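Side-chain contacts in HpcH/HpaI aldolase/citrate lyase family protein (Burkholderia cenocepacia, PDB 4MF4), which belongs to the HpcH/HpaI aldolase/citrate lyase family, each chain folding as a TIM barrel, with six chains in the assembly: residues Q164-R169 / P190-A195; E173-A178 / M212-A217. All coordinates share one frame; numbering follows the deposited sequence. Where two conformers were deposited one is given.

Contact 1 (Q164-R169 / P190-A195); sequences QVESAR and PADLAA
Glu166 and Asp192 meet side by side: Glu166 OE1 lies 3.4 Å from CB of Asp192. In the modelled conformer of Asp192, one of two and therefore uncertain, OD2 also comes near that oxygen and the carboxylate planes stand 74° apart. Each acid has its stronger polar partner outside the two segments: Glu166 OE2 accepts a hydrogen bond from the backbone N of Cys108, and Asp192 OD1 one from the backbone N of Val136 of the second subunit. With chi1 at 62°, CG of Glu166 sits between its backbone N and carbonyl carbon, and from there the chain runs extended towards Cys108. Next along the helix, Leu193 packs its aliphatic atoms on the backbone of Glu166 and Ser167: CD1 lies 3.7 Å from Ser167 N, while its CA packs 3.6 Å from Glu166 O; a branched aliphatic chain suits this buried seam. Ser167 is the N-cap of helix 168-172, its OG hydrogen-bonded to Gly170 N. The contact thus joins the loop leaving barrel strand 160-165 to helix 190-196, which follows the adjacent parallel strand 185-188, with Leu193 also touching Val188 of that strand.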
loop_
_atom_site.group_PDB
_atom_site.type_symbol
_atom_site.label_atom_id
_atom_site.label_comp_id
_atom_site.label_asym_id
_atom_site.label_seq_id
_atom_site.Cartn_x
_atom_site.Cartn_y
_atom_site.Cartn_z
ATOM N N GLN A 164 8.178 27.548 -12.673
ATOM C CA GLN A 164 9.493 27.576 -12.126
ATOM C C GLN A 164 10.458 28.020 -13.227
ATOM O O GLN A 164 10.491 27.429 -14.302
ATOM C CB GLN A 164 9.833 26.204 -11.538
ATOM C CG GLN A 164 11.089 26.211 -10.725
ATOM C CD GLN A 164 11.255 24.958 -9.816
ATOM O OE1 GLN A 164 10.404 24.065 -9.766
ATOM N NE2 GLN A 164 12.382 24.891 -9.147
ATOM N N VAL A 165 11.217 29.083 -12.966
ATOM C CA VAL A 165 12.149 29.616 -13.957
ATOM C C VAL A 165 13.542 29.200 -13.496
ATOM O O VAL A 165 14.040 29.662 -12.484
ATOM C CB VAL A 165 12.024 31.134 -14.089
ATOM C CG1 VAL A 165 12.950 31.649 -15.182
ATOM C CG2 VAL A 165 10.593 31.521 -14.410
ATOM N N GLU A 166 14.168 28.303 -14.212
ATOM C CA GLU A 166 15.343 27.675 -13.626
ATOM C C GLU A 166 16.429 27.322 -14.611
ATOM O O GLU A 166 17.267 26.469 -14.328
ATOM C CB GLU A 166 14.942 26.459 -12.766
ATOM C CG GLU A 166 14.265 25.327 -13.503
ATOM C CD GLU A 166 13.616 24.336 -12.533
ATOM O OE1 GLU A 166 13.990 24.389 -11.330
ATOM O OE2 GLU A 166 12.739 23.526 -12.961
ATOM N N SER A 167 16.467 28.072 -15.706
ATOM C CA SER A 167 17.417 27.900 -16.757
ATOM C C SER A 167 17.849 29.247 -17.274
ATOM O O SER A 167 17.166 30.256 -17.077
ATOM C CB SER A 167 16.697 27.191 -17.878
ATOM O OG SER A 167 15.489 27.910 -18.122
ATOM N N ALA A 168 18.923 29.265 -18.038
ATOM C CA ALA A 168 19.405 30.499 -18.623
ATOM C C ALA A 168 18.507 31.045 -19.752
ATOM O O ALA A 168 18.345 32.264 -19.945
ATOM C CB ALA A 168 20.795 30.274 -19.154
ATOM N N ARG A 169 17.950 30.145 -20.541
ATOM C CA ARG A 169 17.013 30.565 -21.578
ATOM C C ARG A 169 15.770 31.151 -20.893
ATOM O O ARG A 169 15.203 32.139 -21.334
ATOM C CB ARG A 169 16.604 29.378 -22.469
ATOM C CG ARG A 169 15.422 29.701 -23.380
ATOM C CD ARG A 169 15.184 28.603 -24.382
ATOM N NE ARG A 169 15.229 27.274 -23.765
ATOM C CZ ARG A 169 15.233 26.134 -24.453
ATOM N NH1 ARG A 169 15.218 26.162 -25.784
ATOM N NH2 ARG A 169 15.259 24.957 -23.817
ATOM N N PRO A 190 16.917 28.218 -6.612
ATOM C CA PRO A 190 18.306 28.668 -6.879
ATOM C C PRO A 190 19.275 27.551 -7.218
ATOM O O PRO A 190 20.148 27.749 -8.076
ATOM C CB PRO A 190 18.724 29.321 -5.570
ATOM C CG PRO A 190 17.445 29.806 -5.001
ATOM C CD PRO A 190 16.461 28.698 -5.302
ATOM N N ALA A 191 19.097 26.390 -6.594
ATOM C CA ALA A 191 19.945 25.229 -6.917
ATOM C C ALA A 191 19.912 24.825 -8.389
ATOM O O ALA A 191 20.992 24.647 -9.022
ATOM C CB ALA A 191 19.601 24.040 -6.025
ATOM N N ASP A 192 18.731 24.636 -8.993
ATOM C CA ASP A 192 18.698 24.309 -10.440
ATOM C C ASP A 192 19.147 25.507 -11.273
ATOM O O ASP A 192 19.750 25.334 -12.331
ATOM C CB ASP A 192 17.307 23.870 -10.950
ATOM C CG ASP A 192 17.186 22.350 -11.189
ATOM O OD1 ASP A 192 18.074 21.712 -11.811
ATOM O OD2 ASP A 192 16.155 21.796 -10.785
ATOM N N LEU A 193 18.859 26.727 -10.823
ATOM C CA LEU A 193 19.259 27.860 -11.649
ATOM C C LEU A 193 20.787 27.899 -11.707
ATOM O O LEU A 193 21.363 28.010 -12.790
ATOM C CB LEU A 193 18.620 29.144 -11.158
ATOM C CG LEU A 193 18.830 30.393 -11.999
ATOM C CD1 LEU A 193 18.453 30.211 -13.463
ATOM C CD2 LEU A 193 18.033 31.545 -11.385
ATOM N N ALA A 194 21.440 27.722 -10.553
ATOM C CA ALA A 194 22.895 27.746 -10.502
ATOM C C ALA A 194 23.475 26.633 -11.395
ATOM O O ALA A 194 24.410 26.879 -12.174
ATOM C CB ALA A 194 23.384 27.621 -9.068
ATOM N N ALA A 195 22.892 25.436 -11.343
ATOM C CA ALA A 195 23.361 24.353 -12.208
ATOM C C ALA A 195 23.236 24.698 -13.700
ATOM O O ALA A 195 24.172 24.491 -14.475
ATOM C CB ALA A 195 22.628 23.058 -11.889
#

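Contact 2 (E173-A178 / M212-A217); sequences EVERIA and MARVLA
The guanidinium of Arg214 receives the carboxylate of Glu175 at its edge, the two planes only 28° apart, while CG1 of Val174 approaches it obliquely, 4.0 Å from NE. This side-on salt bridge joins two outer helices of the TIM barrel, 174-178 and 206-222, whose segment axes come within 9.9 Å, their directions 30° from parallel. Each carboxylate oxygen accepts one N-H through its syn lone pair. The bond from Arg214 NH2 to Glu175 OE1 is 2.9 Å long and nearly straight at 173°; the one from NE to OE2 has the same length but is more bent and tilts from the guanidinium plane. An arginine suits the task because its chain, extended from CG to NE, spans the gap between helices, whereas Glu175 bends at chi2 to present both oxygens. On the barrel side of this partly exposed bridge, small apolar valines fit between helix and barrel strand: Val174 CG2 meets Val215 CG1 at 4.2 Å, and both residues reach strand 185-188. A water ties the acid back to the partner helix, donating to Glu175 OE2 at 3.0 Å and to Arg214 O at 2.8 Å.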
loop_
_atom_site.group_PDB
_atom_site.type_symbol
_atom_site.label_atom_id
_atom_site.label_comp_id
_atom_site.label_asym_id
_atom_site.label_seq_id
_atom_site.Cartn_x
_atom_site.Cartn_y
_atom_site.Cartn_z
ATOM N N GLU A 173 13.963 34.914 -21.158
ATOM C CA GLU A 173 12.597 34.972 -21.607
ATOM C C GLU A 173 11.650 35.420 -20.500
ATOM O O GLU A 173 10.451 35.455 -20.708
ATOM C CB GLU A 173 12.186 33.551 -22.119
ATOM C CG GLU A 173 12.787 33.132 -23.463
ATOM C CD GLU A 173 12.106 33.846 -24.633
ATOM O OE1 GLU A 173 11.910 33.244 -25.698
ATOM O OE2 GLU A 173 11.702 34.998 -24.474
ATOM N N VAL A 174 12.179 35.813 -19.340
ATOM C CA VAL A 174 11.367 35.932 -18.135
ATOM C C VAL A 174 10.342 37.063 -18.153
ATOM O O VAL A 174 9.269 36.933 -17.581
ATOM C CB VAL A 174 12.200 36.018 -16.858
ATOM C CG1 VAL A 174 12.911 37.358 -16.753
ATOM C CG2 VAL A 174 11.289 35.823 -15.633
ATOM N N GLU A 175 10.639 38.165 -18.831
ATOM C CA GLU A 175 9.661 39.236 -18.915
ATOM C C GLU A 175 8.446 38.758 -19.752
ATOM O O GLU A 175 7.314 39.008 -19.395
ATOM C CB GLU A 175 10.296 40.538 -19.455
ATOM C CG GLU A 175 11.430 41.078 -18.545
ATOM C CD GLU A 175 12.809 40.433 -18.771
ATOM O OE1 GLU A 175 12.984 39.624 -19.729
ATOM O OE2 GLU A 175 13.760 40.732 -17.984
ATOM N N ARG A 176 8.682 38.047 -20.834
ATOM C CA ARG A 176 7.564 37.534 -21.665
ATOM C C ARG A 176 6.820 36.367 -20.971
ATOM O O ARG A 176 5.613 36.168 -21.187
ATOM C CB ARG A 176 8.094 37.079 -23.028
ATOM C CG ARG A 176 8.674 38.201 -23.906
ATOM C CD ARG A 176 9.621 37.624 -24.963
ATOM N NE ARG A 176 8.887 37.097 -26.125
ATOM C CZ ARG A 176 9.203 36.004 -26.840
ATOM N NH1 ARG A 176 10.234 35.228 -26.532
ATOM N NH2 ARG A 176 8.443 35.663 -27.867
ATOM N N ILE A 177 7.550 35.554 -20.189
ATOM C CA ILE A 177 6.900 34.549 -19.333
ATOM C C ILE A 177 5.972 35.225 -18.318
ATOM O O ILE A 177 4.819 34.844 -18.166
ATOM C CB ILE A 177 7.922 33.658 -18.626
ATOM C CG1 ILE A 177 8.632 32.795 -19.675
ATOM C CG2 ILE A 177 7.236 32.772 -17.578
ATOM C CD1 ILE A 177 9.865 32.102 -19.174
ATOM N N ALA A 178 6.466 36.260 -17.655
ATOM C CA ALA A 178 5.658 37.010 -16.693
ATOM C C ALA A 178 4.387 37.621 -17.291
ATOM O O ALA A 178 3.364 37.692 -16.612
ATOM C CB ALA A 178 6.491 38.093 -16.075
ATOM N N MET A 212 18.938 35.698 -10.674
ATOM C CA MET A 212 17.829 35.706 -9.744
ATOM C C MET A 212 17.214 37.111 -9.634
ATOM O O MET A 212 15.998 37.251 -9.665
ATOM C CB MET A 212 18.266 35.183 -8.381
ATOM C CG MET A 212 18.759 33.734 -8.380
ATOM S SD MET A 212 19.557 33.292 -6.821
ATOM C CE MET A 212 18.223 33.533 -5.700
ATOM N N ALA A 213 18.066 38.137 -9.494
ATOM C CA ALA A 213 17.647 39.534 -9.410
ATOM C C ALA A 213 16.784 39.887 -10.623
ATOM O O ALA A 213 15.744 40.539 -10.469
ATOM C CB ALA A 213 18.881 40.459 -9.300
ATOM N N ARG A 214 17.184 39.431 -11.823
ATOM C CA ARG A 214 16.388 39.667 -13.021
ATOM C C ARG A 214 14.989 39.093 -12.934
ATOM O O ARG A 214 14.023 39.745 -13.326
ATOM C CB ARG A 214 17.084 39.175 -14.309
ATOM C CG ARG A 214 16.317 39.567 -15.566
ATOM C CD ARG A 214 17.072 39.223 -16.838
ATOM N NE ARG A 214 16.209 39.242 -18.024
ATOM C CZ ARG A 214 16.620 38.919 -19.244
ATOM N NH1 ARG A 214 17.875 38.541 -19.465
ATOM N NH2 ARG A 214 15.778 38.988 -20.250
ATOM N N VAL A 215 14.867 37.878 -12.410
ATOM C CA VAL A 215 13.569 37.227 -12.335
ATOM C C VAL A 215 12.657 37.988 -11.359
ATOM O O VAL A 215 11.486 38.286 -11.642
ATOM C CB VAL A 215 13.738 35.738 -11.870
ATOM C CG1 VAL A 215 12.388 35.110 -11.625
ATOM C CG2 VAL A 215 14.493 34.931 -12.913
ATOM N N LEU A 216 13.187 38.278 -10.179
ATOM C CA LEU A 216 12.445 39.100 -9.196
ATOM C C LEU A 216 11.976 40.445 -9.777
ATOM O O LEU A 216 10.822 40.871 -9.567
ATOM C CB LEU A 216 13.323 39.331 -7.958
ATOM C CG LEU A 216 12.794 40.274 -6.862
ATOM C CD1 LEU A 216 11.509 39.677 -6.298
ATOM C CD2 LEU A 216 13.812 40.473 -5.750
ATOM N N ALA A 217 12.877 41.125 -10.490
ATOM C CA ALA A 217 12.579 42.443 -11.057
ATOM C C ALA A 217 11.534 42.314 -12.122
ATOM O O ALA A 217 10.628 43.153 -12.242
ATOM C CB ALA A 217 13.840 43.080 -11.619
HETATM O O HOH W 1 13.843 41.790 -15.219
#

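The centres of contacts 1 and 2 lie about 12 Å apart, on the same side of the chain's centre. Their segments alternate along the chain: 164-169, 173-178, 190-195, then 212-217. Helix 168-172 is followed directly by helix 174-178, and helix 190-196 by helix 206-222, so both contacts link chain following strand 160-165 to chain following the adjacent strand 185-188. Direct packing connects them: Leu193 CD2 lies 3.8 Å from Met212 CG, and Val165 CG1 is 4.3 Å from Val215 CG2. Contact 1 adjoins the second subunit through Asp192, whereas no other chain of the assembly touches the segments of contact 2.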